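PDB 3CKY: 2-(hydroxymethyl)glutarate dehydrogenase from Eubacterium barkeri, which catalyses the NAD-dependent interconversion of 2-formylglutarate and (S)-2-hydroxymethylglutarate, a step of nicotinate fermentation, and works as a homotetramer. Local coordinates for residues 93-98 and 148-153; 72-77 and 106-111; 100-105 and 173-178. All coordinates share one frame; numbering follows the deposited sequence.

Interactions 1 and 2 belong to the Rossmann-type part of the chain, whereas interaction 3 joins it to the long helix 169-197. Strand 93-96 in interaction 1 runs on in the chain to helix 102-114, which serves both interactions 2 and 3. Interaction 1 is branched aliphatic packing of a helix on the sheet, with a lysine at its margin. Interaction 2, between two helices on the opposite face, mixes a buried methionine and valine with an exposed glutamate. Interaction 3 is wholly buried and smallest in area, a single isoleucine end against backbone and proline. V74 of interaction 2 also packs on D96 and S98 of interaction 1.

Interaction 1: 93-98 and 148-153; sequences VIVDMS and EKIQPV
With V93 nearest I150, the axes of strand 93-96 and of the helical segment 148-153 make an angle of 60° and approach to 10.6 Å. This is helix-on-sheet packing in the Rossmann-type NAD-binding fold, where strand 93-96 lies between the parallel strands 63-66 and 118-125. V93 and V95, two residues apart, project from the same face of the strand, and I150 meets both. I150 takes the chi1 of 68° that tucks CG1 in over its own backbone, and this presents CG2 and the extended CG1-CD1 arm to the sheet together. The branches divide the work: I150 CG2 crosses V93 at a slant and comes 3.7 Å from V93 CG1, while I150 CD1 meets V95 CG2 end to end at 4.2 Å. At the solvent edge K149 contributes its aliphatic chain, CD lying 4.4 Å from V93 CG2. V120 of the neighbouring strand also packs against both V93 and I150. I94 turns to the other face of the sheet and touches M78 of helix 71-79. At the end of the strand D96 opens an Asx turn. D96 OD1 takes bonds from both the hydroxyl and the backbone of S98, while D96 OD2 is bonded to the Y119 hydroxyl. S98 N reaches D96 OD1 at 3.0 Å, from above the carboxylate plane.

Interaction 2: 72-77 and 106-111; sequences GIVETV and LKMAKV
M108 bends at two successive bonds, chi2 84° and chi3 -35°, folding its thioether along helix 72-77 so that SD faces V74 and the CE methyl turns toward E75. The pair is a helix-helix contact of the Rossmann-type fold: helices 71-79 and 102-114 lie side by side on one face of the central sheet, beside its parallel strands, each following a strand in the chain. On the inner side, V74 CG1 is 4.0 Å from M108 SD, the valine and the methionine lying alongside one another with their ends pointing opposite ways. The same sulfur lies 4.1 Å from E75 CA, so it settles against the helix backbone as well as the valine. The terminal methyl goes further out: M108 CE rests 3.9 Å from E75 CG, where the two chains pass at a slant. Thus the glutamate meets M108 through its methylene, while E75 itself lies at the solvent-exposed margin. There K107 probably adds a long-range attraction only, since E75 OE1 and K107 NZ are 4.8 Å apart. Beneath the helices, Y119 of strand 118-125 touches V74, M108 and A109, bringing the underside of both helices onto one aromatic side chain. S98, in the loop after strand 93-96, also packs on V74. On the outer side of helix 72-77, the carbonyl of G72 is gripped twice by T76, whose hydroxyl and backbone N come from opposite faces of the carbonyl plane, with T76 OG1 3.1 Å from G72 O.

Interaction 3: 100-105 and 173-178; sequences VSPSST and VKIVNN
I175 carries most of this contact, and V100 and P102 follow with equal, much smaller shares. Here the loop leaving the Rossmann-type sheet and the start of helix 102-114 meet helix 169-197, the long helix that in beta-hydroxyacid dehydrogenases connects the nucleotide-binding part to the helical C-terminal part. I175 does the touching through the end of its longer branch. With chi1 at -74° this branch points back past the backbone N, opposite the carbonyl carbon, and the extended arm (chi2 167°) carries CD1 across to the loop. V100 is met at its backbone: its side chain points away, and I175 CD1 lies 3.5 Å from V100 O. P102 CD, the ring carbon next to its nitrogen, comes within 3.7 Å of I175 CD1. Between them, S101 CA is 3.9 Å from the same methyl, which therefore rests on three consecutive residues where the helix begins. S101 is the N-cap residue, and its OG makes a weak hydrogen bond with E250 OE1 of helix 238-255, which also covers I175 through A248. The neighbouring K174, the active-site lysine by similarity with related enzymes, sends its NZ to the carbonyl O of V124, while helices 102-114 and 169-197 are also joined by a hydrogen bond between T105 OG1 and D171 OD2. On the far side of helix 173-178, N177 bonds to S213 and G214 of the second subunit, so this helix also takes part in the tetramer. Within the segment, the N177 amide also reaches the next side chain, N177 ND2 donating to N178 OD1 at 3.1 Å.

Interaction 1: 93-98 and 148-153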
ATOM      1  N   VAL A  93     -14.113  20.049  34.403  1.00 65.30           N
ATOM      2  CA  VAL A  93     -13.581  18.958  33.592  1.00 65.27           C
ATOM      3  C   VAL A  93     -14.434  18.793  32.335  1.00 65.34           C
ATOM      4  O   VAL A  93     -15.658  18.693  32.428  1.00 65.39           O
ATOM      5  CB  VAL A  93     -13.576  17.618  34.361  1.00 65.38           C
ATOM      6  CG1 VAL A  93     -12.934  16.511  33.520  1.00 64.72           C
ATOM      7  CG2 VAL A  93     -12.857  17.761  35.703  1.00 65.02           C
ATOM      8  N   ILE A  94     -13.783  18.783  31.170  1.00 65.15           N
ATOM      9  CA  ILE A  94     -14.440  18.474  29.905  1.00 65.16           C
ATOM     10  C   ILE A  94     -14.159  17.014  29.572  1.00 64.99           C
ATOM     11  O   ILE A  94     -13.009  16.589  29.585  1.00 65.02           O
ATOM     12  CB  ILE A  94     -13.901  19.320  28.733  1.00 65.26           C
ATOM     13  CG1 ILE A  94     -13.865  20.816  29.083  1.00 65.92           C
ATOM     14  CG2 ILE A  94     -14.733  19.063  27.478  1.00 64.87           C
ATOM     15  CD1 ILE A  94     -15.218  21.434  29.393  1.00 66.88           C
ATOM     16  N   VAL A  95     -15.211  16.255  29.286  1.00 65.00           N
ATOM     17  CA  VAL A  95     -15.078  14.851  28.899  1.00 64.72           C
ATOM     18  C   VAL A  95     -15.474  14.705  27.441  1.00 64.72           C
ATOM     19  O   VAL A  95     -16.656  14.689  27.107  1.00 64.67           O
ATOM     20  CB  VAL A  95     -15.948  13.933  29.770  1.00 64.82           C
ATOM     21  CG1 VAL A  95     -15.772  12.485  29.333  1.00 64.19           C
ATOM     22  CG2 VAL A  95     -15.592  14.110  31.248  1.00 63.98           C
ATOM     23  N   ASP A  96     -14.460  14.625  26.580  1.00 64.69           N
ATOM     24  CA  ASP A  96     -14.642  14.571  25.138  1.00 64.47           C
ATOM     25  C   ASP A  96     -14.716  13.119  24.666  1.00 64.20           C
ATOM     26  O   ASP A  96     -13.738  12.382  24.724  1.00 63.98           O
ATOM     27  CB  ASP A  96     -13.491  15.302  24.440  1.00 64.47           C
ATOM     28  CG  ASP A  96     -13.781  15.608  22.979  1.00 64.99           C
ATOM     29  OD1 ASP A  96     -14.791  15.127  22.426  1.00 65.78           O
ATOM     30  OD2 ASP A  96     -12.978  16.346  22.378  1.00 66.13           O
ATOM     31  N   MET A  97     -15.891  12.717  24.202  1.00 64.02           N
ATOM     32  CA  MET A  97     -16.116  11.352  23.746  1.00 64.19           C
ATOM     33  C   MET A  97     -16.049  11.276  22.224  1.00 63.58           C
ATOM     34  O   MET A  97     -16.360  10.238  21.636  1.00 63.39           O
ATOM     35  CB  MET A  97     -17.476  10.858  24.240  1.00 64.20           C
ATOM     36  CG  MET A  97     -17.633  10.940  25.736  1.00 64.84           C
ATOM     37  SD  MET A  97     -19.268  10.436  26.265  1.00 66.30           S
ATOM     38  CE  MET A  97     -20.206  11.944  25.907  1.00 66.94           C
ATOM     39  N   SER A  98     -15.638  12.381  21.599  1.00 62.94           N
ATOM     40  CA  SER A  98     -15.508  12.462  20.158  1.00 62.69           C
ATOM     41  C   SER A  98     -14.502  11.467  19.615  1.00 62.13           C
ATOM     42  O   SER A  98     -13.475  11.178  20.241  1.00 62.06           O
ATOM     43  CB  SER A  98     -15.072  13.862  19.720  1.00 62.51           C
ATOM     44  OG  SER A  98     -15.949  14.856  20.210  1.00 62.78           O
ATOM     45  N   GLU A 148     -10.000   9.935  39.106  1.00 64.75           N
ATOM     46  CA  GLU A 148     -10.712   9.704  40.365  1.00 65.01           C
ATOM     47  C   GLU A 148     -11.847  10.711  40.532  1.00 65.10           C
ATOM     48  O   GLU A 148     -12.932  10.370  41.002  1.00 65.28           O
ATOM     49  CB  GLU A 148      -9.760   9.806  41.560  1.00 65.02           C
ATOM     50  CG  GLU A 148      -8.736   8.687  41.639  1.00 65.15           C
ATOM     51  CD  GLU A 148      -7.639   8.963  42.648  1.00 65.70           C
ATOM     52  OE1 GLU A 148      -6.511   8.485  42.424  1.00 67.45           O
ATOM     53  OE2 GLU A 148      -7.890   9.656  43.667  1.00 66.55           O
ATOM     54  N   LYS A 149     -11.579  11.952  40.142  1.00 65.15           N
ATOM     55  CA  LYS A 149     -12.568  13.018  40.181  1.00 65.06           C
ATOM     56  C   LYS A 149     -13.822  12.630  39.393  1.00 65.09           C
ATOM     57  O   LYS A 149     -14.926  12.690  39.922  1.00 65.34           O
ATOM     58  CB  LYS A 149     -11.955  14.307  39.622  1.00 65.23           C
ATOM     59  CG  LYS A 149     -12.677  15.591  39.995  1.00 65.41           C
ATOM     60  CD  LYS A 149     -11.732  16.794  39.892  1.00 65.60           C
ATOM     61  CE  LYS A 149     -12.415  18.095  40.310  1.00 66.16           C
ATOM     62  NZ  LYS A 149     -11.456  19.235  40.465  1.00 66.10           N
ATOM     63  N   ILE A 150     -13.650  12.194  38.147  1.00 65.00           N
ATOM     64  CA  ILE A 150     -14.796  11.949  37.263  1.00 64.78           C
ATOM     65  C   ILE A 150     -15.350  10.528  37.311  1.00 64.63           C
ATOM     66  O   ILE A 150     -16.476  10.304  36.886  1.00 64.63           O
ATOM     67  CB  ILE A 150     -14.488  12.353  35.796  1.00 64.78           C
ATOM     68  CG1 ILE A 150     -13.430  11.438  35.166  1.00 64.66           C
ATOM     69  CG2 ILE A 150     -14.045  13.818  35.741  1.00 64.52           C
ATOM     70  CD1 ILE A 150     -13.183  11.731  33.707  1.00 64.62           C
ATOM     71  N   GLN A 151     -14.581   9.586  37.855  1.00 64.71           N
ATOM     72  CA  GLN A 151     -14.945   8.156  37.846  1.00 64.60           C
ATOM     73  C   GLN A 151     -16.355   7.827  38.373  1.00 64.40           C
ATOM     74  O   GLN A 151     -17.073   7.053  37.744  1.00 64.18           O
ATOM     75  CB  GLN A 151     -13.881   7.339  38.594  1.00 64.78           C
ATOM     76  CG  GLN A 151     -14.145   5.836  38.695  1.00 65.18           C
ATOM     77  CD  GLN A 151     -15.064   5.461  39.848  1.00 66.98           C
ATOM     78  OE1 GLN A 151     -15.030   6.072  40.920  1.00 68.73           O
ATOM     79  NE2 GLN A 151     -15.889   4.445  39.634  1.00 68.19           N
ATOM     80  N   PRO A 152     -16.753   8.400  39.523  1.00 64.23           N
ATOM     81  CA  PRO A 152     -18.108   8.141  40.033  1.00 64.16           C
ATOM     82  C   PRO A 152     -19.247   8.531  39.075  1.00 63.98           C
ATOM     83  O   PRO A 152     -20.254   7.830  38.991  1.00 64.00           O
ATOM     84  CB  PRO A 152     -18.171   8.981  41.322  1.00 64.14           C
ATOM     85  CG  PRO A 152     -16.752   9.174  41.721  1.00 64.16           C
ATOM     86  CD  PRO A 152     -15.997   9.285  40.427  1.00 64.29           C
ATOM     87  N   VAL A 153     -19.085   9.642  38.366  1.00 63.98           N
ATOM     88  CA  VAL A 153     -20.057  10.061  37.354  1.00 63.80           C
ATOM     89  C   VAL A 153     -20.015   9.119  36.143  1.00 63.60           C
ATOM     90  O   VAL A 153     -21.053   8.705  35.638  1.00 63.46           O
ATOM     91  CB  VAL A 153     -19.812  11.535  36.919  1.00 63.78           C
ATOM     92  CG1 VAL A 153     -20.722  11.936  35.759  1.00 63.58           C
ATOM     93  CG2 VAL A 153     -20.024  12.465  38.100  1.00 63.95           C
TER

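Interaction 2: 72-77 and 106-111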
ATOM      1  N   GLY A  72     -11.933  19.179  13.889  1.00 65.91           N
ATOM      2  CA  GLY A  72     -12.214  20.529  13.436  1.00 66.07           C
ATOM      3  C   GLY A  72     -13.393  21.151  14.161  1.00 66.07           C
ATOM      4  O   GLY A  72     -13.353  22.324  14.525  1.00 65.77           O
ATOM      5  N   ILE A  73     -14.440  20.357  14.373  1.00 66.21           N
ATOM      6  CA  ILE A  73     -15.644  20.828  15.057  1.00 66.47           C
ATOM      7  C   ILE A  73     -15.392  20.953  16.558  1.00 66.62           C
ATOM      8  O   ILE A  73     -15.913  21.861  17.196  1.00 66.47           O
ATOM      9  CB  ILE A  73     -16.856  19.913  14.768  1.00 66.46           C
ATOM     10  CG1 ILE A  73     -17.211  19.985  13.279  1.00 66.45           C
ATOM     11  CG2 ILE A  73     -18.065  20.320  15.612  1.00 66.17           C
ATOM     12  CD1 ILE A  73     -18.277  19.013  12.847  1.00 66.59           C
ATOM     13  N   VAL A  74     -14.584  20.049  17.111  1.00 67.06           N
ATOM     14  CA  VAL A  74     -14.134  20.159  18.500  1.00 67.31           C
ATOM     15  C   VAL A  74     -13.455  21.520  18.734  1.00 67.72           C
ATOM     16  O   VAL A  74     -13.824  22.237  19.661  1.00 67.65           O
ATOM     17  CB  VAL A  74     -13.185  19.000  18.892  1.00 67.23           C
ATOM     18  CG1 VAL A  74     -12.549  19.254  20.257  1.00 66.58           C
ATOM     19  CG2 VAL A  74     -13.946  17.655  18.879  1.00 67.08           C
ATOM     20  N   GLU A  75     -12.492  21.884  17.885  1.00 67.98           N
ATOM     21  CA  GLU A  75     -11.782  23.162  18.030  1.00 68.57           C
ATOM     22  C   GLU A  75     -12.733  24.348  17.927  1.00 68.62           C
ATOM     23  O   GLU A  75     -12.630  25.312  18.694  1.00 68.20           O
ATOM     24  CB  GLU A  75     -10.692  23.330  16.975  1.00 68.66           C
ATOM     25  CG  GLU A  75      -9.473  22.469  17.186  1.00 69.46           C
ATOM     26  CD  GLU A  75      -8.326  22.870  16.278  1.00 69.77           C
ATOM     27  OE1 GLU A  75      -8.033  22.123  15.308  1.00 72.34           O
ATOM     28  OE2 GLU A  75      -7.727  23.937  16.526  1.00 70.94           O
ATOM     29  N   THR A  76     -13.658  24.268  16.974  1.00 68.82           N
ATOM     30  CA  THR A  76     -14.624  25.334  16.787  1.00 69.04           C
ATOM     31  C   THR A  76     -15.500  25.476  18.032  1.00 69.23           C
ATOM     32  O   THR A  76     -15.669  26.576  18.551  1.00 69.40           O
ATOM     33  CB  THR A  76     -15.515  25.102  15.550  1.00 69.03           C
ATOM     34  OG1 THR A  76     -14.711  25.120  14.362  1.00 68.93           O
ATOM     35  CG2 THR A  76     -16.580  26.188  15.453  1.00 68.85           C
ATOM     36  N   VAL A  77     -16.044  24.363  18.510  1.00 69.46           N
ATOM     37  CA  VAL A  77     -16.914  24.379  19.682  1.00 69.74           C
ATOM     38  C   VAL A  77     -16.165  24.819  20.942  1.00 70.12           C
ATOM     39  O   VAL A  77     -16.656  25.654  21.703  1.00 70.19           O
ATOM     40  CB  VAL A  77     -17.568  22.991  19.916  1.00 69.67           C
ATOM     41  CG1 VAL A  77     -18.220  22.915  21.291  1.00 69.13           C
ATOM     42  CG2 VAL A  77     -18.583  22.700  18.816  1.00 69.15           C
ATOM     43  N   LEU A 106      -4.736  16.201  22.817  1.00 65.01           N
ATOM     44  CA  LEU A 106      -3.589  16.798  23.504  1.00 65.35           C
ATOM     45  C   LEU A 106      -3.513  18.311  23.275  1.00 65.41           C
ATOM     46  O   LEU A 106      -3.265  19.068  24.217  1.00 65.41           O
ATOM     47  CB  LEU A 106      -2.261  16.155  23.072  1.00 65.17           C
ATOM     48  CG  LEU A 106      -1.715  14.916  23.794  1.00 65.08           C
ATOM     49  CD1 LEU A 106      -2.233  14.821  25.220  1.00 64.73           C
ATOM     50  CD2 LEU A 106      -2.007  13.642  23.028  1.00 64.48           C
ATOM     51  N   LYS A 107      -3.708  18.738  22.027  1.00 65.68           N
ATOM     52  CA  LYS A 107      -3.746  20.169  21.687  1.00 66.00           C
ATOM     53  C   LYS A 107      -4.777  20.881  22.552  1.00 66.11           C
ATOM     54  O   LYS A 107      -4.477  21.891  23.194  1.00 65.87           O
ATOM     55  CB  LYS A 107      -4.095  20.392  20.205  1.00 66.04           C
ATOM     56  CG  LYS A 107      -2.896  20.531  19.284  1.00 66.16           C
ATOM     57  CD  LYS A 107      -3.286  21.021  17.874  1.00 66.44           C
ATOM     58  CE  LYS A 107      -3.337  19.893  16.822  1.00 66.79           C
ATOM     59  NZ  LYS A 107      -4.628  19.132  16.809  1.00 66.73           N
ATOM     60  N   MET A 108      -5.986  20.328  22.570  1.00 66.15           N
ATOM     61  CA  MET A 108      -7.103  20.938  23.273  1.00 66.25           C
ATOM     62  C   MET A 108      -6.872  20.962  24.775  1.00 65.87           C
ATOM     63  O   MET A 108      -7.202  21.939  25.435  1.00 65.72           O
ATOM     64  CB  MET A 108      -8.413  20.215  22.936  1.00 66.67           C
ATOM     65  CG  MET A 108      -9.630  21.126  22.985  1.00 68.42           C
ATOM     66  SD  MET A 108      -9.940  22.077  21.472  1.00 71.78           S
ATOM     67  CE  MET A 108      -8.300  22.456  20.853  1.00 71.78           C
ATOM     68  N   ALA A 109      -6.282  19.897  25.303  1.00 65.54           N
ATOM     69  CA  ALA A 109      -5.961  19.828  26.723  1.00 65.48           C
ATOM     70  C   ALA A 109      -4.967  20.913  27.132  1.00 65.36           C
ATOM     71  O   ALA A 109      -5.046  21.441  28.245  1.00 65.08           O
ATOM     72  CB  ALA A 109      -5.428  18.450  27.095  1.00 65.35           C
ATOM     73  N   LYS A 110      -4.039  21.244  26.238  1.00 65.31           N
ATOM     74  CA  LYS A 110      -3.059  22.301  26.508  1.00 65.35           C
ATOM     75  C   LYS A 110      -3.702  23.682  26.576  1.00 65.06           C
ATOM     76  O   LYS A 110      -3.379  24.458  27.469  1.00 64.77           O
ATOM     77  CB  LYS A 110      -1.936  22.299  25.467  1.00 65.61           C
ATOM     78  CG  LYS A 110      -0.793  21.350  25.806  1.00 65.91           C
ATOM     79  CD  LYS A 110       0.257  22.028  26.676  1.00 65.88           C
ATOM     80  CE  LYS A 110       1.197  22.896  25.850  1.00 65.86           C
ATOM     81  NZ  LYS A 110       2.302  23.445  26.678  1.00 65.69           N
ATOM     82  N   VAL A 111      -4.610  23.983  25.645  1.00 64.92           N
ATOM     83  CA  VAL A 111      -5.336  25.253  25.685  1.00 65.04           C
ATOM     84  C   VAL A 111      -6.258  25.300  26.910  1.00 64.92           C
ATOM     85  O   VAL A 111      -6.391  26.345  27.555  1.00 64.91           O
ATOM     86  CB  VAL A 111      -6.147  25.547  24.374  1.00 65.08           C
ATOM     87  CG1 VAL A 111      -5.263  25.407  23.144  1.00 65.09           C
ATOM     88  CG2 VAL A 111      -7.361  24.657  24.254  1.00 65.45           C
TER

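Interaction 3: 100-105 and 173-178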
ATOM      1  N   VAL A 100     -11.692  11.108  17.731  1.00 60.72           N
ATOM      2  CA  VAL A 100     -10.611  11.945  17.246  1.00 60.75           C
ATOM      3  C   VAL A 100      -9.237  11.350  17.572  1.00 60.97           C
ATOM      4  O   VAL A 100      -9.121  10.419  18.354  1.00 60.91           O
ATOM      5  CB  VAL A 100     -10.700  13.380  17.841  1.00 60.69           C
ATOM      6  CG1 VAL A 100     -11.984  14.084  17.392  1.00 59.74           C
ATOM      7  CG2 VAL A 100     -10.584  13.345  19.364  1.00 59.08           C
ATOM      8  N   SER A 101      -8.197  11.880  16.936  1.00 61.40           N
ATOM      9  CA  SER A 101      -6.831  11.437  17.208  1.00 61.79           C
ATOM     10  C   SER A 101      -6.383  11.908  18.592  1.00 61.87           C
ATOM     11  O   SER A 101      -6.853  12.942  19.072  1.00 61.64           O
ATOM     12  CB  SER A 101      -5.872  11.977  16.152  1.00 61.75           C
ATOM     13  OG  SER A 101      -5.809  13.389  16.234  1.00 63.18           O
ATOM     14  N   PRO A 102      -5.483  11.141  19.242  1.00 62.06           N
ATOM     15  CA  PRO A 102      -4.885  11.579  20.495  1.00 62.50           C
ATOM     16  C   PRO A 102      -4.323  13.001  20.433  1.00 62.89           C
ATOM     17  O   PRO A 102      -4.527  13.782  21.364  1.00 62.90           O
ATOM     18  CB  PRO A 102      -3.760  10.564  20.724  1.00 62.46           C
ATOM     19  CG  PRO A 102      -4.185   9.341  20.001  1.00 62.12           C
ATOM     20  CD  PRO A 102      -4.997   9.808  18.832  1.00 62.00           C
ATOM     21  N   SER A 103      -3.635  13.328  19.340  1.00 63.42           N
ATOM     22  CA  SER A 103      -3.010  14.646  19.175  1.00 63.95           C
ATOM     23  C   SER A 103      -4.048  15.764  19.220  1.00 64.27           C
ATOM     24  O   SER A 103      -3.814  16.799  19.828  1.00 64.71           O
ATOM     25  CB  SER A 103      -2.245  14.708  17.850  1.00 64.07           C
ATOM     26  OG  SER A 103      -3.148  14.658  16.765  1.00 64.97           O
ATOM     27  N   SER A 104      -5.185  15.546  18.557  1.00 64.76           N
ATOM     28  CA  SER A 104      -6.338  16.450  18.633  1.00 64.89           C
ATOM     29  C   SER A 104      -6.683  16.792  20.079  1.00 65.13           C
ATOM     30  O   SER A 104      -6.855  17.966  20.434  1.00 65.03           O
ATOM     31  CB  SER A 104      -7.563  15.814  17.945  1.00 65.00           C
ATOM     32  OG  SER A 104      -8.796  16.305  18.480  1.00 66.43           O
ATOM     33  N   THR A 105      -6.781  15.751  20.905  1.00 65.26           N
ATOM     34  CA  THR A 105      -7.122  15.910  22.313  1.00 65.29           C
ATOM     35  C   THR A 105      -5.983  16.560  23.118  1.00 65.25           C
ATOM     36  O   THR A 105      -6.250  17.368  24.012  1.00 65.10           O
ATOM     37  CB  THR A 105      -7.530  14.560  22.934  1.00 65.39           C
ATOM     38  OG1 THR A 105      -8.740  14.104  22.313  1.00 66.29           O
ATOM     39  CG2 THR A 105      -7.763  14.676  24.433  1.00 64.88           C
ATOM     40  N   VAL A 173      -6.797   3.832  22.246  1.00 41.61           N
ATOM     41  CA  VAL A 173      -7.110   2.407  22.356  1.00 41.61           C
ATOM     42  C   VAL A 173      -8.293   2.079  21.463  1.00 41.50           C
ATOM     43  O   VAL A 173      -8.329   1.024  20.828  1.00 41.50           O
ATOM     44  CB  VAL A 173      -7.325   1.943  23.846  1.00 41.44           C
ATOM     45  CG1 VAL A 173      -8.682   2.413  24.404  1.00 40.83           C
ATOM     46  CG2 VAL A 173      -7.151   0.417  23.961  1.00 41.18           C
ATOM     47  N   LYS A 174      -9.240   3.006  21.413  1.00 41.26           N
ATOM     48  CA  LYS A 174     -10.375   2.923  20.497  1.00 41.19           C
ATOM     49  C   LYS A 174      -9.881   2.847  19.050  1.00 40.29           C
ATOM     50  O   LYS A 174     -10.253   1.962  18.311  1.00 39.47           O
ATOM     51  CB  LYS A 174     -11.278   4.145  20.706  1.00 41.63           C
ATOM     52  CG  LYS A 174     -12.504   4.227  19.831  1.00 42.59           C
ATOM     53  CD  LYS A 174     -13.739   3.735  20.543  1.00 46.43           C
ATOM     54  CE  LYS A 174     -14.983   3.697  19.608  1.00 46.96           C
ATOM     55  NZ  LYS A 174     -16.111   2.906  20.232  1.00 46.96           N
ATOM     56  N   ILE A 175      -9.026   3.784  18.669  1.00 40.13           N
ATOM     57  CA  ILE A 175      -8.445   3.816  17.327  1.00 40.03           C
ATOM     58  C   ILE A 175      -7.744   2.487  16.965  1.00 39.91           C
ATOM     59  O   ILE A 175      -7.906   1.974  15.848  1.00 39.51           O
ATOM     60  CB  ILE A 175      -7.475   5.004  17.191  1.00 39.76           C
ATOM     61  CG1 ILE A 175      -8.265   6.315  17.086  1.00 40.18           C
ATOM     62  CG2 ILE A 175      -6.569   4.814  16.012  1.00 39.56           C
ATOM     63  CD1 ILE A 175      -7.440   7.572  17.268  1.00 39.77           C
ATOM     64  N   VAL A 176      -6.988   1.938  17.920  1.00 39.69           N
ATOM     65  CA  VAL A 176      -6.255   0.694  17.708  1.00 39.73           C
ATOM     66  C   VAL A 176      -7.203  -0.494  17.569  1.00 39.80           C
ATOM     67  O   VAL A 176      -6.988  -1.373  16.721  1.00 40.13           O
ATOM     68  CB  VAL A 176      -5.229   0.424  18.821  1.00 39.62           C
ATOM     69  CG1 VAL A 176      -4.667  -0.977  18.690  1.00 39.41           C
ATOM     70  CG2 VAL A 176      -4.103   1.479  18.784  1.00 39.63           C
ATOM     71  N   ASN A 177      -8.255  -0.526  18.378  1.00 39.67           N
ATOM     72  CA  ASN A 177      -9.243  -1.582  18.251  1.00 39.84           C
ATOM     73  C   ASN A 177      -9.945  -1.565  16.897  1.00 39.86           C
ATOM     74  O   ASN A 177     -10.053  -2.595  16.243  1.00 39.94           O
ATOM     75  CB  ASN A 177     -10.289  -1.504  19.366  1.00 39.78           C
ATOM     76  CG  ASN A 177     -11.375  -2.573  19.214  1.00 39.59           C
ATOM     77  OD1 ASN A 177     -11.145  -3.742  19.497  1.00 39.21           O
ATOM     78  ND2 ASN A 177     -12.561  -2.167  18.741  1.00 38.30           N
ATOM     79  N   ASN A 178     -10.430  -0.391  16.495  1.00 40.08           N
ATOM     80  CA  ASN A 178     -11.218  -0.234  15.259  1.00 40.32           C
ATOM     81  C   ASN A 178     -10.423  -0.395  13.972  1.00 40.53           C
ATOM     82  O   ASN A 178     -10.971  -0.786  12.953  1.00 41.09           O
ATOM     83  CB  ASN A 178     -11.884   1.135  15.251  1.00 40.33           C
ATOM     84  CG  ASN A 178     -12.925   1.277  16.338  1.00 41.28           C
ATOM     85  OD1 ASN A 178     -13.234   0.324  17.053  1.00 42.71           O
ATOM     86  ND2 ASN A 178     -13.452   2.474  16.491  1.00 43.47           N
TER